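Local structure of alpha-1,4-endofucoidanase (Mariniflexile fucanivorans, 6DLH) at residues F628-N633 with Y665-D670; A596-N601 with V622-G627; P636-P641 with A722-N727; L672-T677 with F711-D716; L545-S550 with S590-A595. The protein hydrolyses internal alpha-1,4 linkages of fucoidan by a retaining mechanism in its family GH107 catalytic domain, which a series of calcium-binding immunoglobulin-like domains follows. One frame throughout, in Å; residues are numbered along the deposited sequence.

Contact 1 (F628-N633 with Y665-D670); sequences FTNLGN and YDFEGD. With CA (calcium ion), chain F.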
# COMPACT_ATOMS: atom_id res chain seq x y z
N PHE A 628 -1.64 -36.44 -1.48
CA PHE A 628 -1.24 -37.60 -2.28
C PHE A 628 -0.52 -38.60 -1.39
O PHE A 628 0.03 -38.23 -0.36
CB PHE A 628 -0.33 -37.17 -3.43
CG PHE A 628 -0.97 -36.25 -4.44
CD1 PHE A 628 -1.81 -36.76 -5.42
CD2 PHE A 628 -0.73 -34.89 -4.41
CE1 PHE A 628 -2.40 -35.91 -6.35
CE2 PHE A 628 -1.31 -34.04 -5.35
CZ PHE A 628 -2.15 -34.56 -6.32
N THR A 629 -0.53 -39.87 -1.82
CA THR A 629 0.12 -40.96 -1.10
C THR A 629 1.31 -41.47 -1.90
O THR A 629 1.15 -42.00 -2.99
CB THR A 629 -0.88 -42.08 -0.77
OG1 THR A 629 -2.02 -41.50 -0.14
CG2 THR A 629 -0.29 -43.15 0.12
N ASN A 630 2.51 -41.29 -1.33
CA ASN A 630 3.74 -41.82 -1.88
C ASN A 630 3.70 -43.34 -1.77
O ASN A 630 3.38 -43.87 -0.71
CB ASN A 630 4.97 -41.22 -1.18
CG ASN A 630 6.29 -41.69 -1.75
OD1 ASN A 630 7.09 -42.31 -1.05
ND2 ASN A 630 6.55 -41.40 -3.02
N LEU A 631 4.00 -44.03 -2.88
CA LEU A 631 3.96 -45.48 -2.89
C LEU A 631 5.37 -46.03 -2.64
O LEU A 631 5.52 -47.20 -2.30
CB LEU A 631 3.36 -45.97 -4.22
CG LEU A 631 1.87 -45.70 -4.41
CD1 LEU A 631 1.43 -46.04 -5.82
CD2 LEU A 631 1.03 -46.45 -3.39
N GLY A 632 6.38 -45.17 -2.82
CA GLY A 632 7.73 -45.42 -2.36
C GLY A 632 8.66 -45.98 -3.44
O GLY A 632 9.83 -46.23 -3.17
N ASN A 633 8.13 -46.14 -4.66
CA ASN A 633 8.84 -46.87 -5.71
C ASN A 633 9.03 -46.02 -6.96
O ASN A 633 9.61 -46.49 -7.94
CB ASN A 633 8.18 -48.23 -6.00
CG ASN A 633 6.72 -48.11 -6.38
OD1 ASN A 633 6.39 -48.09 -7.57
ND2 ASN A 633 5.84 -48.04 -5.40
N TYR A 665 0.28 -36.57 -9.26
CA TYR A 665 1.54 -36.13 -8.69
C TYR A 665 2.62 -37.20 -8.88
O TYR A 665 2.35 -38.39 -8.75
CB TYR A 665 1.34 -35.84 -7.20
CG TYR A 665 2.43 -35.04 -6.54
CD1 TYR A 665 2.79 -33.79 -7.01
CD2 TYR A 665 3.09 -35.53 -5.42
CE1 TYR A 665 3.78 -33.04 -6.40
CE2 TYR A 665 4.08 -34.79 -4.79
CZ TYR A 665 4.43 -33.55 -5.28
OH TYR A 665 5.40 -32.81 -4.66
N ASP A 666 3.84 -36.74 -9.15
CA ASP A 666 5.00 -37.61 -9.24
C ASP A 666 6.08 -37.12 -8.27
O ASP A 666 6.63 -36.04 -8.45
CB ASP A 666 5.54 -37.68 -10.67
CG ASP A 666 6.81 -38.51 -10.78
OD1 ASP A 666 6.72 -39.74 -10.57
OD2 ASP A 666 7.88 -37.92 -11.05
N PHE A 667 6.42 -37.97 -7.29
CA PHE A 667 7.28 -37.60 -6.18
C PHE A 667 8.72 -37.33 -6.60
O PHE A 667 9.53 -36.93 -5.77
CB PHE A 667 7.17 -38.63 -5.05
CG PHE A 667 5.89 -38.55 -4.27
CD1 PHE A 667 5.79 -37.71 -3.16
CD2 PHE A 667 4.78 -39.28 -4.63
CE1 PHE A 667 4.61 -37.62 -2.44
CE2 PHE A 667 3.59 -39.19 -3.91
CZ PHE A 667 3.51 -38.36 -2.81
N GLU A 668 9.04 -37.52 -7.89
CA GLU A 668 10.40 -37.26 -8.36
C GLU A 668 10.40 -36.12 -9.38
O GLU A 668 11.45 -35.68 -9.82
CB GLU A 668 11.06 -38.53 -8.91
CG GLU A 668 11.18 -39.67 -7.91
CD GLU A 668 9.88 -40.43 -7.68
OE1 GLU A 668 9.01 -40.39 -8.57
OE2 GLU A 668 9.75 -41.07 -6.61
N GLY A 669 9.19 -35.66 -9.73
CA GLY A 669 9.04 -34.54 -10.65
C GLY A 669 9.44 -34.90 -12.08
O GLY A 669 9.88 -34.03 -12.83
N ASP A 670 9.27 -36.18 -12.43
CA ASP A 670 9.48 -36.65 -13.79
C ASP A 670 8.39 -36.08 -14.69
O ASP A 670 7.28 -35.83 -14.22
CB ASP A 670 9.45 -38.18 -13.87
CG ASP A 670 10.45 -38.88 -12.96
OD1 ASP A 670 11.61 -38.41 -12.90
OD2 ASP A 670 10.06 -39.88 -12.31
CA CA F . 8.69 -41.19 -11.17

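Contact 2 (A596-N601 with V622-G627); sequences ADAGEN and VDHVAG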
# COMPACT_ATOMS: atom_id res chain seq x y z
N ALA A 596 10.69 -32.44 -7.59
CA ALA A 596 12.10 -32.75 -7.72
C ALA A 596 12.95 -31.93 -6.74
O ALA A 596 14.10 -32.29 -6.49
CB ALA A 596 12.55 -32.51 -9.15
N ASP A 597 12.39 -30.84 -6.19
CA ASP A 597 13.16 -29.96 -5.33
C ASP A 597 12.92 -30.30 -3.85
O ASP A 597 13.47 -29.64 -2.98
CB ASP A 597 12.89 -28.48 -5.63
CG ASP A 597 13.31 -28.05 -7.03
OD1 ASP A 597 14.52 -28.14 -7.33
OD2 ASP A 597 12.43 -27.62 -7.80
N ALA A 598 12.14 -31.36 -3.60
CA ALA A 598 11.75 -31.77 -2.26
C ALA A 598 12.98 -31.95 -1.36
O ALA A 598 14.04 -32.36 -1.82
CB ALA A 598 10.94 -33.04 -2.33
N GLY A 599 12.80 -31.63 -0.07
CA GLY A 599 13.85 -31.76 0.93
C GLY A 599 14.63 -30.46 1.14
O GLY A 599 14.21 -29.40 0.68
N GLU A 600 15.78 -30.57 1.81
CA GLU A 600 16.59 -29.43 2.22
C GLU A 600 17.31 -28.84 1.01
O GLU A 600 18.14 -29.50 0.38
CB GLU A 600 17.57 -29.85 3.32
N ASN A 601 16.99 -27.58 0.69
CA ASN A 601 17.63 -26.84 -0.40
C ASN A 601 18.61 -25.82 0.19
O ASN A 601 18.31 -25.16 1.18
CB ASN A 601 16.63 -26.13 -1.30
CG ASN A 601 15.79 -27.06 -2.16
OD1 ASN A 601 15.74 -26.90 -3.37
ND2 ASN A 601 15.13 -28.02 -1.54
N VAL A 622 11.79 -27.64 0.89
CA VAL A 622 10.67 -27.82 -0.01
C VAL A 622 9.88 -29.06 0.42
O VAL A 622 10.45 -30.15 0.49
CB VAL A 622 11.13 -27.96 -1.47
CG1 VAL A 622 9.99 -28.34 -2.40
CG2 VAL A 622 11.84 -26.71 -1.97
N ASP A 623 8.58 -28.89 0.69
CA ASP A 623 7.70 -29.98 1.05
C ASP A 623 6.96 -30.46 -0.20
O ASP A 623 6.82 -29.70 -1.16
CB ASP A 623 6.64 -29.55 2.07
CG ASP A 623 7.13 -29.46 3.51
OD1 ASP A 623 8.26 -29.91 3.78
OD2 ASP A 623 6.35 -28.95 4.34
N HIS A 624 6.48 -31.71 -0.16
CA HIS A 624 5.65 -32.27 -1.20
C HIS A 624 4.24 -31.67 -1.11
O HIS A 624 3.81 -31.27 -0.03
CB HIS A 624 5.62 -33.80 -1.11
CG HIS A 624 6.82 -34.48 -1.69
ND1 HIS A 624 7.23 -34.27 -3.00
CD2 HIS A 624 7.69 -35.36 -1.16
CE1 HIS A 624 8.31 -34.99 -3.25
NE2 HIS A 624 8.62 -35.67 -2.13
N VAL A 625 3.54 -31.62 -2.25
CA VAL A 625 2.13 -31.28 -2.30
C VAL A 625 1.37 -32.26 -1.41
O VAL A 625 1.62 -33.46 -1.47
CB VAL A 625 1.60 -31.31 -3.76
CG1 VAL A 625 0.10 -31.11 -3.84
CG2 VAL A 625 2.33 -30.32 -4.66
N ALA A 626 0.46 -31.74 -0.58
CA ALA A 626 -0.30 -32.57 0.34
C ALA A 626 -1.46 -33.23 -0.41
O ALA A 626 -1.84 -32.78 -1.49
CB ALA A 626 -0.81 -31.73 1.49
N GLY A 627 -1.99 -34.31 0.18
CA GLY A 627 -3.20 -34.96 -0.32
C GLY A 627 -2.92 -36.19 -1.18
O GLY A 627 -3.85 -36.90 -1.56

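Contact 3 (P636-P641 with A722-N727); sequences PVWSSP and AEILIN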
# COMPACT_ATOMS: atom_id res chain seq x y z
N PRO A 636 3.95 -42.43 -10.19
CA PRO A 636 2.88 -41.43 -9.99
C PRO A 636 1.65 -42.06 -9.34
O PRO A 636 1.54 -43.29 -9.31
CB PRO A 636 2.58 -40.95 -11.42
CG PRO A 636 3.83 -41.25 -12.20
CD PRO A 636 4.33 -42.55 -11.61
N VAL A 637 0.73 -41.22 -8.83
CA VAL A 637 -0.17 -41.64 -7.75
C VAL A 637 -1.65 -41.46 -8.10
O VAL A 637 -2.45 -42.36 -7.84
CB VAL A 637 0.18 -40.93 -6.43
N TRP A 638 -2.01 -40.29 -8.65
CA TRP A 638 -3.39 -39.81 -8.80
C TRP A 638 -3.93 -39.38 -7.43
O TRP A 638 -3.55 -39.93 -6.41
CB TRP A 638 -4.33 -40.82 -9.48
CG TRP A 638 -4.06 -41.09 -10.93
CD1 TRP A 638 -3.30 -42.10 -11.45
CD2 TRP A 638 -4.56 -40.35 -12.06
NE1 TRP A 638 -3.30 -42.05 -12.82
CE2 TRP A 638 -4.06 -40.98 -13.22
CE3 TRP A 638 -5.39 -39.23 -12.21
CZ2 TRP A 638 -4.35 -40.53 -14.51
CZ3 TRP A 638 -5.67 -38.78 -13.48
CH2 TRP A 638 -5.16 -39.42 -14.61
N SER A 639 -4.84 -38.39 -7.45
CA SER A 639 -5.43 -37.85 -6.23
C SER A 639 -6.33 -38.89 -5.57
O SER A 639 -6.46 -38.92 -4.34
CB SER A 639 -6.20 -36.58 -6.51
OG SER A 639 -7.29 -36.84 -7.37
N SER A 640 -6.94 -39.74 -6.40
CA SER A 640 -7.91 -40.74 -5.96
C SER A 640 -7.97 -41.86 -7.00
O SER A 640 -7.50 -41.68 -8.12
CB SER A 640 -9.25 -40.09 -5.76
OG SER A 640 -10.18 -41.02 -5.23
N PRO A 641 -8.50 -43.06 -6.64
CA PRO A 641 -8.79 -44.09 -7.64
C PRO A 641 -9.94 -43.72 -8.58
O PRO A 641 -9.90 -44.05 -9.76
CB PRO A 641 -9.16 -45.33 -6.79
CG PRO A 641 -8.59 -45.03 -5.41
CD PRO A 641 -8.73 -43.53 -5.27
N ALA A 722 -5.96 -44.76 -13.33
CA ALA A 722 -7.06 -44.25 -12.53
C ALA A 722 -8.34 -44.32 -13.36
O ALA A 722 -8.28 -44.42 -14.59
CB ALA A 722 -6.76 -42.84 -12.09
N GLU A 723 -9.49 -44.27 -12.67
CA GLU A 723 -10.79 -44.15 -13.30
C GLU A 723 -11.26 -42.69 -13.27
O GLU A 723 -11.13 -42.02 -12.24
CB GLU A 723 -11.79 -45.07 -12.59
CG GLU A 723 -13.21 -44.91 -13.10
CD GLU A 723 -14.27 -45.69 -12.34
OE1 GLU A 723 -13.90 -46.58 -11.56
OE2 GLU A 723 -15.47 -45.40 -12.52
N ILE A 724 -11.79 -42.22 -14.40
CA ILE A 724 -12.47 -40.94 -14.51
C ILE A 724 -13.95 -41.20 -14.80
O ILE A 724 -14.28 -41.92 -15.74
CB ILE A 724 -11.81 -40.05 -15.59
CG1 ILE A 724 -10.51 -39.40 -15.10
CG2 ILE A 724 -12.79 -38.99 -16.10
CD1 ILE A 724 -9.33 -40.33 -14.97
N LEU A 725 -14.84 -40.58 -14.00
CA LEU A 725 -16.27 -40.82 -14.03
C LEU A 725 -17.00 -39.50 -14.28
O LEU A 725 -16.93 -38.59 -13.45
CB LEU A 725 -16.67 -41.44 -12.69
CG LEU A 725 -18.16 -41.66 -12.43
CD1 LEU A 725 -18.67 -42.88 -13.17
CD2 LEU A 725 -18.43 -41.82 -10.93
N ILE A 726 -17.67 -39.39 -15.43
CA ILE A 726 -18.44 -38.22 -15.81
C ILE A 726 -19.90 -38.63 -16.02
O ILE A 726 -20.19 -39.50 -16.84
CB ILE A 726 -17.89 -37.57 -17.10
CG1 ILE A 726 -16.45 -37.06 -16.94
CG2 ILE A 726 -18.82 -36.46 -17.58
CD1 ILE A 726 -15.73 -36.85 -18.25
N ASN A 727 -20.80 -37.98 -15.28
CA ASN A 727 -22.23 -38.07 -15.53
C ASN A 727 -22.61 -37.13 -16.66
O ASN A 727 -22.36 -35.93 -16.59
CB ASN A 727 -23.03 -37.74 -14.27
CG ASN A 727 -24.51 -38.03 -14.44
OD1 ASN A 727 -24.91 -38.54 -15.48
ND2 ASN A 727 -25.30 -37.72 -13.43

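Contact 4 (L672-T677 with F711-D716); sequences LTITKT and FNLSDD. With CA (calcium ion), chain F.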
# COMPACT_ATOMS: atom_id res chain seq x y z
N LEU A 672 5.42 -36.45 -17.10
CA LEU A 672 4.38 -37.46 -17.09
C LEU A 672 3.69 -37.51 -18.45
O LEU A 672 3.67 -36.52 -19.19
CB LEU A 672 3.35 -37.15 -15.99
CG LEU A 672 3.80 -37.31 -14.54
CD1 LEU A 672 4.96 -38.29 -14.39
CD2 LEU A 672 4.16 -35.96 -13.92
N THR A 673 3.12 -38.68 -18.75
CA THR A 673 2.25 -38.87 -19.91
C THR A 673 0.94 -39.48 -19.42
O THR A 673 0.95 -40.36 -18.57
CB THR A 673 2.93 -39.74 -20.98
OG1 THR A 673 4.21 -39.18 -21.30
CG2 THR A 673 2.12 -39.88 -22.25
N ILE A 674 -0.18 -38.96 -19.93
CA ILE A 674 -1.49 -39.56 -19.72
C ILE A 674 -2.01 -40.07 -21.06
O ILE A 674 -2.13 -39.32 -22.03
CB ILE A 674 -2.47 -38.60 -19.01
CG1 ILE A 674 -1.88 -38.04 -17.71
CG2 ILE A 674 -3.82 -39.26 -18.77
CD1 ILE A 674 -2.83 -37.17 -16.92
N THR A 675 -2.25 -41.39 -21.11
CA THR A 675 -2.86 -42.04 -22.26
C THR A 675 -4.19 -42.63 -21.82
O THR A 675 -4.36 -43.02 -20.67
CB THR A 675 -1.91 -43.09 -22.85
OG1 THR A 675 -1.64 -44.02 -21.80
CG2 THR A 675 -0.61 -42.51 -23.35
N LYS A 676 -5.15 -42.65 -22.74
CA LYS A 676 -6.44 -43.26 -22.48
C LYS A 676 -6.30 -44.76 -22.71
O LYS A 676 -5.57 -45.17 -23.62
CB LYS A 676 -7.50 -42.68 -23.42
CG LYS A 676 -8.94 -43.06 -23.10
CD LYS A 676 -9.87 -42.70 -24.24
CE LYS A 676 -11.34 -42.87 -23.90
NZ LYS A 676 -12.19 -42.48 -25.05
N THR A 677 -7.00 -45.55 -21.89
CA THR A 677 -6.91 -47.00 -21.95
C THR A 677 -8.29 -47.64 -22.13
O THR A 677 -8.36 -48.77 -22.62
CB THR A 677 -6.08 -47.58 -20.80
OG1 THR A 677 -6.68 -47.16 -19.57
CG2 THR A 677 -4.61 -47.18 -20.85
N PHE A 711 -7.43 -44.07 -17.40
CA PHE A 711 -6.30 -43.32 -17.93
C PHE A 711 -5.02 -43.79 -17.27
O PHE A 711 -5.00 -44.13 -16.09
CB PHE A 711 -6.52 -41.80 -17.77
CG PHE A 711 -7.54 -41.21 -18.71
CD1 PHE A 711 -8.89 -41.14 -18.36
CD2 PHE A 711 -7.16 -40.72 -19.95
CE1 PHE A 711 -9.82 -40.60 -19.23
CE2 PHE A 711 -8.10 -40.18 -20.82
CZ PHE A 711 -9.43 -40.12 -20.46
N ASN A 712 -3.93 -43.81 -18.04
CA ASN A 712 -2.68 -44.32 -17.53
C ASN A 712 -1.66 -43.18 -17.45
O ASN A 712 -1.54 -42.38 -18.38
CB ASN A 712 -2.20 -45.57 -18.27
CG ASN A 712 -0.87 -46.08 -17.76
OD1 ASN A 712 -0.82 -46.97 -16.92
ND2 ASN A 712 0.22 -45.49 -18.24
N LEU A 713 -0.92 -43.17 -16.33
CA LEU A 713 0.04 -42.14 -15.98
C LEU A 713 1.39 -42.81 -15.75
O LEU A 713 1.53 -43.59 -14.80
CB LEU A 713 -0.53 -41.50 -14.71
CG LEU A 713 0.27 -40.37 -14.06
CD1 LEU A 713 0.34 -39.15 -14.96
CD2 LEU A 713 -0.35 -40.01 -12.72
N SER A 714 2.39 -42.51 -16.59
CA SER A 714 3.43 -43.50 -16.84
C SER A 714 4.86 -43.07 -16.48
O SER A 714 5.70 -43.93 -16.24
CB SER A 714 3.37 -44.04 -18.25
OG SER A 714 3.98 -43.14 -19.16
N ASP A 715 5.15 -41.76 -16.48
CA ASP A 715 6.53 -41.27 -16.46
C ASP A 715 7.39 -42.06 -17.45
O ASP A 715 7.02 -42.21 -18.61
CB ASP A 715 7.08 -41.06 -15.04
CG ASP A 715 7.62 -42.27 -14.29
OD1 ASP A 715 7.94 -43.29 -14.93
OD2 ASP A 715 7.73 -42.18 -13.05
N ASP A 716 8.55 -42.54 -16.99
CA ASP A 716 9.49 -43.26 -17.84
C ASP A 716 9.37 -44.77 -17.64
O ASP A 716 9.52 -45.53 -18.60
CB ASP A 716 10.93 -42.79 -17.63
CG ASP A 716 11.43 -41.81 -18.68
OD1 ASP A 716 10.87 -41.81 -19.80
OD2 ASP A 716 12.38 -41.06 -18.38
CA CA F . 8.69 -41.19 -11.17

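Contact 5 (L545-S550 with S590-A595); sequences LKDYGS and SGMPTA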
# COMPACT_ATOMS: atom_id res chain seq x y z
N LEU A 545 5.09 -26.86 -6.38
CA LEU A 545 3.96 -26.46 -7.20
C LEU A 545 3.15 -25.38 -6.47
O LEU A 545 1.92 -25.38 -6.50
CB LEU A 545 3.09 -27.68 -7.53
CG LEU A 545 3.81 -28.88 -8.15
CD1 LEU A 545 2.82 -29.98 -8.51
CD2 LEU A 545 4.62 -28.48 -9.38
N LYS A 546 3.87 -24.47 -5.81
CA LYS A 546 3.29 -23.32 -5.14
C LYS A 546 4.31 -22.19 -5.14
O LYS A 546 5.49 -22.42 -4.85
CB LYS A 546 2.85 -23.67 -3.71
CG LYS A 546 2.06 -22.59 -2.99
CD LYS A 546 1.63 -22.98 -1.59
CE LYS A 546 0.81 -21.91 -0.90
NZ LYS A 546 1.61 -20.68 -0.66
N ASP A 547 3.86 -20.98 -5.49
CA ASP A 547 4.74 -19.83 -5.58
C ASP A 547 5.29 -19.50 -4.19
O ASP A 547 4.54 -19.40 -3.22
CB ASP A 547 4.03 -18.64 -6.23
CG ASP A 547 3.76 -18.88 -7.71
OD1 ASP A 547 4.74 -18.84 -8.48
OD2 ASP A 547 2.59 -19.11 -8.06
N TYR A 548 6.62 -19.37 -4.11
CA TYR A 548 7.29 -19.12 -2.84
C TYR A 548 7.31 -17.62 -2.58
O TYR A 548 7.33 -16.83 -3.52
CB TYR A 548 8.70 -19.73 -2.85
CG TYR A 548 9.46 -19.57 -1.56
CD1 TYR A 548 9.13 -20.32 -0.44
CD2 TYR A 548 10.50 -18.66 -1.45
CE1 TYR A 548 9.82 -20.18 0.76
CE2 TYR A 548 11.19 -18.50 -0.26
CZ TYR A 548 10.85 -19.26 0.84
OH TYR A 548 11.53 -19.11 2.02
N GLY A 549 7.30 -17.24 -1.30
CA GLY A 549 7.36 -15.84 -0.93
C GLY A 549 8.15 -15.63 0.36
O GLY A 549 7.73 -16.10 1.42
N SER A 550 9.29 -14.95 0.24
CA SER A 550 10.08 -14.55 1.39
C SER A 550 10.83 -13.25 1.10
O SER A 550 11.15 -12.96 -0.05
CB SER A 550 11.01 -15.66 1.83
OG SER A 550 11.44 -15.46 3.17
N SER A 590 11.27 -15.57 -4.67
CA SER A 590 10.08 -16.21 -5.20
C SER A 590 10.49 -17.42 -6.02
O SER A 590 11.61 -17.91 -5.89
CB SER A 590 9.24 -15.24 -6.01
OG SER A 590 9.97 -14.73 -7.12
N GLY A 591 9.57 -17.87 -6.88
CA GLY A 591 9.79 -19.03 -7.71
C GLY A 591 8.92 -20.19 -7.25
O GLY A 591 8.44 -20.19 -6.12
N MET A 592 8.72 -21.16 -8.14
CA MET A 592 7.91 -22.34 -7.84
C MET A 592 8.81 -23.57 -7.88
O MET A 592 9.32 -23.93 -8.94
CB MET A 592 6.78 -22.49 -8.85
CG MET A 592 5.80 -23.59 -8.51
SD MET A 592 4.53 -23.83 -9.77
CE MET A 592 3.30 -22.65 -9.24
N PRO A 593 9.07 -24.23 -6.73
CA PRO A 593 9.72 -25.54 -6.73
C PRO A 593 8.81 -26.62 -7.31
O PRO A 593 7.60 -26.44 -7.39
CB PRO A 593 9.99 -25.82 -5.24
CG PRO A 593 8.97 -24.97 -4.50
CD PRO A 593 8.77 -23.75 -5.37
N THR A 594 9.43 -27.72 -7.75
CA THR A 594 8.72 -28.90 -8.21
C THR A 594 8.95 -30.01 -7.18
O THR A 594 9.71 -29.81 -6.23
CB THR A 594 9.20 -29.32 -9.61
OG1 THR A 594 10.51 -29.87 -9.50
CG2 THR A 594 9.22 -28.18 -10.61
N ALA A 595 8.31 -31.16 -7.39
CA ALA A 595 8.50 -32.31 -6.52
C ALA A 595 9.97 -32.74 -6.50
O ALA A 595 10.44 -33.30 -5.52
CB ALA A 595 7.59 -33.43 -6.96
O HOH W 1 6.84 -17.49 -7.39

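Contact 1 (F628-N633 with Y665-D670)
With CG anti to its carbonyl carbon (chi1 -63°), Phe628 starts its ring off toward Tyr665, while chi1 of -177° puts Asn630 CG, anti to the backbone N, on the Phe667 side, and ND2 ends up over that ring. The contact lays the linker leading into the last immunoglobulin-like domain of this chain against that domain's calcium-binding loop. Tyr665 CB stands over the centre of the Phe628 ring, 3.5 Å from its centroid, a CH-pi contact. The two rings are nearly parallel but slid apart, centroids 5.1 Å from each other. Phe667 is met on both faces. Asn630 CB and ND2 lie over one, ND2 offset toward the rim and 3.2 Å from Phe667 CG, the amide turned 70° from the ring; Tyr665 CD2 lies over the other. No hydrogen bond joins the two segments; Tyr665 OH bonds outside them, to His624 and Val625. Next to Phe667, a type I turn from Asp666 to Gly669 brings Asp666, Glu668 and Asp670 round one calcium ion; Gly634 and Asp715 complete the site. Asp666 OD1 binds the calcium at 2.5 Å, and OD2 accepts the backbone N-H of Asp670, 2.6 Å from Asp670 N.

Contact 2 (A596-N601 with V622-G627)
Ala598 holds its methyl over one face of the His624 imidazole at the open end of the beta hairpin made by strands 599-608 and 613-623, part of an immunoglobulin-like domain. The methyl is shifted from the ring centre toward the CE1-NE2 rim, and Ala598 CB lies 3.4 Å from His624 CE1, a CH-pi contact. The same imidazole reaches the next domain, where Phe667 meets it edge-to-face and Tyr665 holds ND1. Farther into the hairpin, Val622 and Asn601 cross obliquely. Val622 CG2, anti to its own carbonyl carbon, is the branch that meets the amide, 3.6 Å from Asn601 ND2, while Val622 CB presses on Asp597 O at 3.3 Å. That carbonyl is also the acceptor for the Asn601 amide: ND2 donates to Asp597 O over 2.7 Å, almost straight at 175° and in the amide plane. A weak second bond runs from ND2 to Gly599 O. Since Trp576 NE1 bonds to Asn601 OD1, both ends of the amide are gripped and its rotation is fixed. The backbones close as an antiparallel hydrogen-bonded pair, Gly599 with Val622. Gly599 has a positive phi (94°), at which a CB would jam against the carbonyl O of Ala598, so the turn into the strand calls for glycine. Gly599 N reaches Val622 O at 2.8 Å, Val622 N reaches Gly599 O at 3.0 Å, and the CA-H of Ala598 adds a contact to the same Val622 O, 3.4 Å from Ala598 CA.

Contact 3 (P636-P641 with A722-N727)
Trp638 is the first residue of 636-641 to meet strand 720-729, and it does so with the flat of its indole. Its CG is anti to the carbonyl carbon (chi1 -68°), which starts the indole toward the strand, and one face of the ring system receives the Ala722 methyl. Ala722 CB stands 3.3 Å from the centroid of the five-membered ring, only 9° off the normal, in a CH-pi contact. The six-membered ring reaches farther along the strand, where Trp638 CZ3 comes within 4.2 Å of Ile724 CD1. Trp638 NE1 makes a weak hydrogen bond to Thr720 O, just before the segment, and Leu713 of the neighbouring strand also packs on the indole. An alanine in place of Trp638 would probably strip the Ala722 methyl and Ile724 CD1 of the indole, opening a gap between loop and strand. At Ser640 the chain passes at a looser distance, its carbonyl O 4.2 Å from Ala722 CB. Pro641 then makes the one hydrogen bond of the contact: Glu723 N donates to Pro641 O over 2.9 Å, at 161°. This bond leads into the pairing of strand 642-649, which runs parallel to strand 720-729 in the immunoglobulin-like sheet. The chemistry is thus divided: apolar contact over the indole face seats the loop on the strand, and a single backbone bond marks where the pairing with strand 642-649 begins.

Contact 4 (L672-T677 with F711-D716)
Ile674, Thr675 and Lys676 pair antiparallel with Leu713, Asn712 and Phe711, joining neighbouring strands 674-678 and 705-713 in the sheet of the immunoglobulin-like domain, the short axes 4.6 Å apart and 147° from each other in direction. Thr675 and Asn712 form the hydrogen-bonded pair, with Asn712 N to Thr675 O at 2.8 Å and Thr675 N to Asn712 O at 3.0 Å; toward the calcium end Ser714 N makes a longer bond to Thr673 O. The face carrying Ile674, Lys676, Phe711 and Leu713 is largely apolar. Leu713 has CG anti to the backbone N (chi1 179°), and from there CD1 meets both Ile674 CG1, at 3.7 Å, and Leu672 CB, at 3.8 Å. Phe711 crosses Ile674 at about a right angle, its CD2 3.8 Å from Ile674 CG2, and its CE2 lies 3.7 Å from Lys676 CB. Its side chain also packs on Ile685 and Ile724. The extended lysine bonds through NZ to the carbonyls of Pro680 and Leu683. An alanine in place of Phe711 would probably take the ring from Lys676 CB and Ile674 CG2 and open a gap there. On the other face Thr675 and Asn712 lie side by side, pointing the same way. Past the paired ends, Leu672 CD1 packs on Asp715 CB, while Asp715 OD2 binds the calcium ion at 2.3 Å and OD1 bonds to Thr717 N. The apolar pairing therefore runs straight into the metal site, where the ion, gathering several carboxylates, probably offsets their mutual repulsion.

Contact 5 (L545-S550 with S590-A595)
Met592 lies across the backbone of Leu545 and Lys546, where two loops at one end of an immunoglobulin-like domain run in nearly opposite directions. Its CG is 3.4 Å from Lys546 N and its SD 3.7 Å from Leu545 CA. The chain is extended as far as SD and bends at chi3 (-87°), which turns CE toward the Asp547 carboxylate, 3.8 Å from Asp547 OD2. Backbone bonds clamp the loops to either side of the methionine: Leu545 N donates to Pro593 O over 2.7 Å, almost perfectly straight, and Tyr548 N donates to Gly591 O over 2.8 Å. A water adds a third link, donating to Asp547 OD1 and accepting from Gly591 N. Between the two backbone bonds, Pro593 CD rests 3.6 Å from Lys546 O. Gly591 has phi 109°, where a CB would be jammed against the carbonyl O of Ser590. The next shell fixes these groups. The side chain of Tyr548 touches Leu539, Ala542 and Ile620, with OH bonded to Ala540 O, and Pro593 packs on Trp576, Ala542 and Val622, so the clamped loops back onto the sheet. Leu545 points away from 590-595 and touches Val625 and Tyr665, joining this end of the domain to the linker and to the domain that follows. At the far end Arg588 NH2 is hydrogen-bonded to Tyr548 O, and the CA-H of Ser590 is directed at that same oxygen, with Ser590 CA 3.3 Å from Tyr548 O.

Contacts 3 and 4 belong to one sheet of the last immunoglobulin-like domain of this chain, where strands 705-713 and 720-729 are neighbours; both combine buried apolar side chains with backbone bonds. Contact 1 lies at the surface and shares the calcium ion with contact 4. Contacts 2 and 5 are partly buried at the end of the preceding domain and meet through Val622 on Pro593. Both reach contact 1, contact 2 through polar and aromatic groups of His624, contact 5 through the apolar Leu545 and Ala595. Contact 1 rests mainly on side-chain packing, with no hydrogen bond between its segments, whereas contacts 2 to 5 each have backbone hydrogen bonds between theirs.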